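Local coordinates for beta-galactosidase (Bacillus circulans subsp. alkalophilus, PDB 3TTY), which hydrolyses terminal, non-reducing beta-D-galactose residues from beta-galactosides as a glycoside hydrolase built on a TIM barrel, at residues D38-N43 and E67-E72. Numbering follows the deposited sequence.
Sequences DVATVN and ERLTKE
Where the helix layer of the TIM barrel packs on its strand wall, Leu69 of helix 60-71 rests on Ala40 and Val42 of strand 39-42, the second of the eight parallel barrel strands. One methyl group does all the touching from the helix: Leu69 CD1 lies 4.1 Å from Ala40 CB and 4.1 Å from Val42 CG1, so it spans two successive outward-facing positions of the strand. With CG anti to the carbonyl carbon (chi1 -70°), Leu69 sends its branched end to the strand, where it meets the valine tip to tip. A small alanine suits the position level with Leu69, where the CA atoms of Ala40 and Leu69 are 8.2 Å apart; beta-branched Val42 suits a strand, and leucine's longer side chain lets a helix residue reach it. The alternation of the strand sets the sides here: Ala40 and Val42 point out to the helix layer, while Val39 and Thr41 turn inward and touch Met343 of strand 339-344. The helix leads on into strand 75-79, which lies beside 39-42, making a right-handed beta-alpha-beta crossover; Leu76 of that strand and Met29 of helix 22-35 also pack on Leu69. On another side of segment 67-72, Glu72 OE2, using its anti lone pair, forms a salt bridge with Arg68, 2.7 Å from NH1 and 2° out of the guanidinium plane. Arg68 NE also bridges to Glu26.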
loop_
_atom_site.group_PDB
_atom_site.type_symbol
_atom_site.label_atom_id
_atom_site.label_comp_id
_atom_site.label_asym_id
_atom_site.label_seq_id
_atom_site.Cartn_x
_atom_site.Cartn_y
_atom_site.Cartn_z
ATOM N N ASP A 38 8.640 -42.840 11.094
ATOM C CA ASP A 38 7.697 -43.845 11.575
ATOM C C ASP A 38 6.248 -43.342 11.741
ATOM O O ASP A 38 5.379 -44.066 12.252
ATOM C CB ASP A 38 8.213 -44.507 12.869
ATOM C CG ASP A 38 8.648 -43.494 13.926
ATOM O OD1 ASP A 38 8.289 -42.299 13.814
ATOM O OD2 ASP A 38 9.349 -43.897 14.882
ATOM N N VAL A 39 5.988 -42.109 11.312
ATOM C CA VAL A 39 4.618 -41.598 11.302
ATOM C C VAL A 39 4.281 -40.849 10.010
ATOM O O VAL A 39 5.082 -40.086 9.489
ATOM C CB VAL A 39 4.320 -40.726 12.541
ATOM C CG1 VAL A 39 5.125 -39.443 12.515
ATOM C CG2 VAL A 39 2.831 -40.441 12.640
ATOM N N ALA A 40 3.089 -41.094 9.488
ATOM C CA ALA A 40 2.635 -40.422 8.286
ATOM C C ALA A 40 1.303 -39.747 8.575
ATOM O O ALA A 40 0.412 -40.351 9.185
ATOM C CB ALA A 40 2.498 -41.421 7.115
ATOM N N THR A 41 1.180 -38.490 8.155
ATOM C CA THR A 41 -0.063 -37.737 8.272
ATOM C C THR A 41 -0.687 -37.719 6.888
ATOM O O THR A 41 -0.232 -37.004 6.004
ATOM C CB THR A 41 0.204 -36.279 8.724
ATOM O OG1 THR A 41 0.827 -36.272 10.017
ATOM C CG2 THR A 41 -1.092 -35.465 8.769
ATOM N N VAL A 42 -1.726 -38.516 6.689
ATOM C CA VAL A 42 -2.247 -38.734 5.345
ATOM C C VAL A 42 -3.678 -38.245 5.200
ATOM O O VAL A 42 -4.356 -37.971 6.195
ATOM C CB VAL A 42 -2.192 -40.221 4.976
ATOM C CG1 VAL A 42 -0.778 -40.759 5.191
ATOM C CG2 VAL A 42 -3.194 -40.992 5.819
ATOM N N ASN A 43 -4.116 -38.112 3.952
ATOM C CA ASN A 43 -5.488 -37.714 3.628
ATOM C C ASN A 43 -5.889 -36.307 4.083
ATOM O O ASN A 43 -7.067 -36.064 4.387
ATOM C CB ASN A 43 -6.477 -38.718 4.208
ATOM C CG ASN A 43 -7.858 -38.602 3.588
ATOM O OD1 ASN A 43 -8.009 -38.579 2.354
ATOM N ND2 ASN A 43 -8.878 -38.513 4.441
ATOM N N GLU A 67 -2.697 -49.624 4.085
ATOM C CA GLU A 67 -2.187 -50.985 4.128
ATOM C C GLU A 67 -0.687 -50.991 3.874
ATOM O O GLU A 67 0.072 -51.590 4.628
ATOM C CB GLU A 67 -2.933 -51.868 3.121
ATOM C CG GLU A 67 -2.626 -53.358 3.222
ATOM C CD GLU A 67 -2.850 -53.918 4.621
ATOM O OE1 GLU A 67 -3.643 -53.324 5.395
ATOM O OE2 GLU A 67 -2.223 -54.954 4.945
ATOM N N ARG A 68 -0.256 -50.293 2.830
ATOM C CA ARG A 68 1.159 -50.266 2.483
ATOM C C ARG A 68 2.044 -49.777 3.625
ATOM O O ARG A 68 3.093 -50.361 3.902
ATOM C CB ARG A 68 1.416 -49.420 1.235
ATOM C CG ARG A 68 2.892 -49.468 0.791
ATOM C CD ARG A 68 3.285 -50.902 0.418
ATOM N NE ARG A 68 4.715 -51.074 0.143
ATOM C CZ ARG A 68 5.637 -51.337 1.068
ATOM N NH1 ARG A 68 5.302 -51.452 2.352
ATOM N NH2 ARG A 68 6.903 -51.485 0.707
ATOM N N LEU A 69 1.624 -48.690 4.265
ATOM C CA LEU A 69 2.334 -48.135 5.407
ATOM C C LEU A 69 2.314 -49.084 6.603
ATOM O O LEU A 69 3.300 -49.215 7.335
ATOM C CB LEU A 69 1.706 -46.799 5.811
ATOM C CG LEU A 69 1.915 -45.628 4.845
ATOM C CD1 LEU A 69 0.875 -44.548 5.114
ATOM C CD2 LEU A 69 3.319 -45.069 4.986
ATOM N N THR A 70 1.176 -49.729 6.814
ATOM C CA THR A 70 1.039 -50.686 7.898
ATOM C C THR A 70 2.062 -51.816 7.726
ATOM O O THR A 70 2.614 -52.312 8.701
ATOM C CB THR A 70 -0.394 -51.243 7.961
ATOM O OG1 THR A 70 -1.291 -50.181 8.295
ATOM C CG2 THR A 70 -0.507 -52.331 9.023
ATOM N N LYS A 71 2.323 -52.196 6.477
ATOM C CA LYS A 71 3.334 -53.202 6.169
ATOM C C LYS A 71 4.717 -52.800 6.696
ATOM O O LYS A 71 5.482 -53.646 7.159
ATOM C CB LYS A 71 3.370 -53.468 4.664
ATOM C CG LYS A 71 3.844 -54.851 4.279
ATOM C CD LYS A 71 3.350 -55.248 2.883
ATOM C CE LYS A 71 3.897 -54.325 1.788
ATOM N NZ LYS A 71 3.331 -54.626 0.422
ATOM N N GLU A 72 5.026 -51.506 6.645
ATOM C CA GLU A 72 6.282 -50.990 7.197
ATOM C C GLU A 72 6.155 -50.655 8.675
ATOM O O GLU A 72 7.077 -50.104 9.264
ATOM C CB GLU A 72 6.718 -49.725 6.457
ATOM C CG GLU A 72 6.915 -49.923 4.984
ATOM C CD GLU A 72 7.839 -51.075 4.711
ATOM O OE1 GLU A 72 8.875 -51.171 5.395
ATOM O OE2 GLU A 72 7.521 -51.899 3.839
#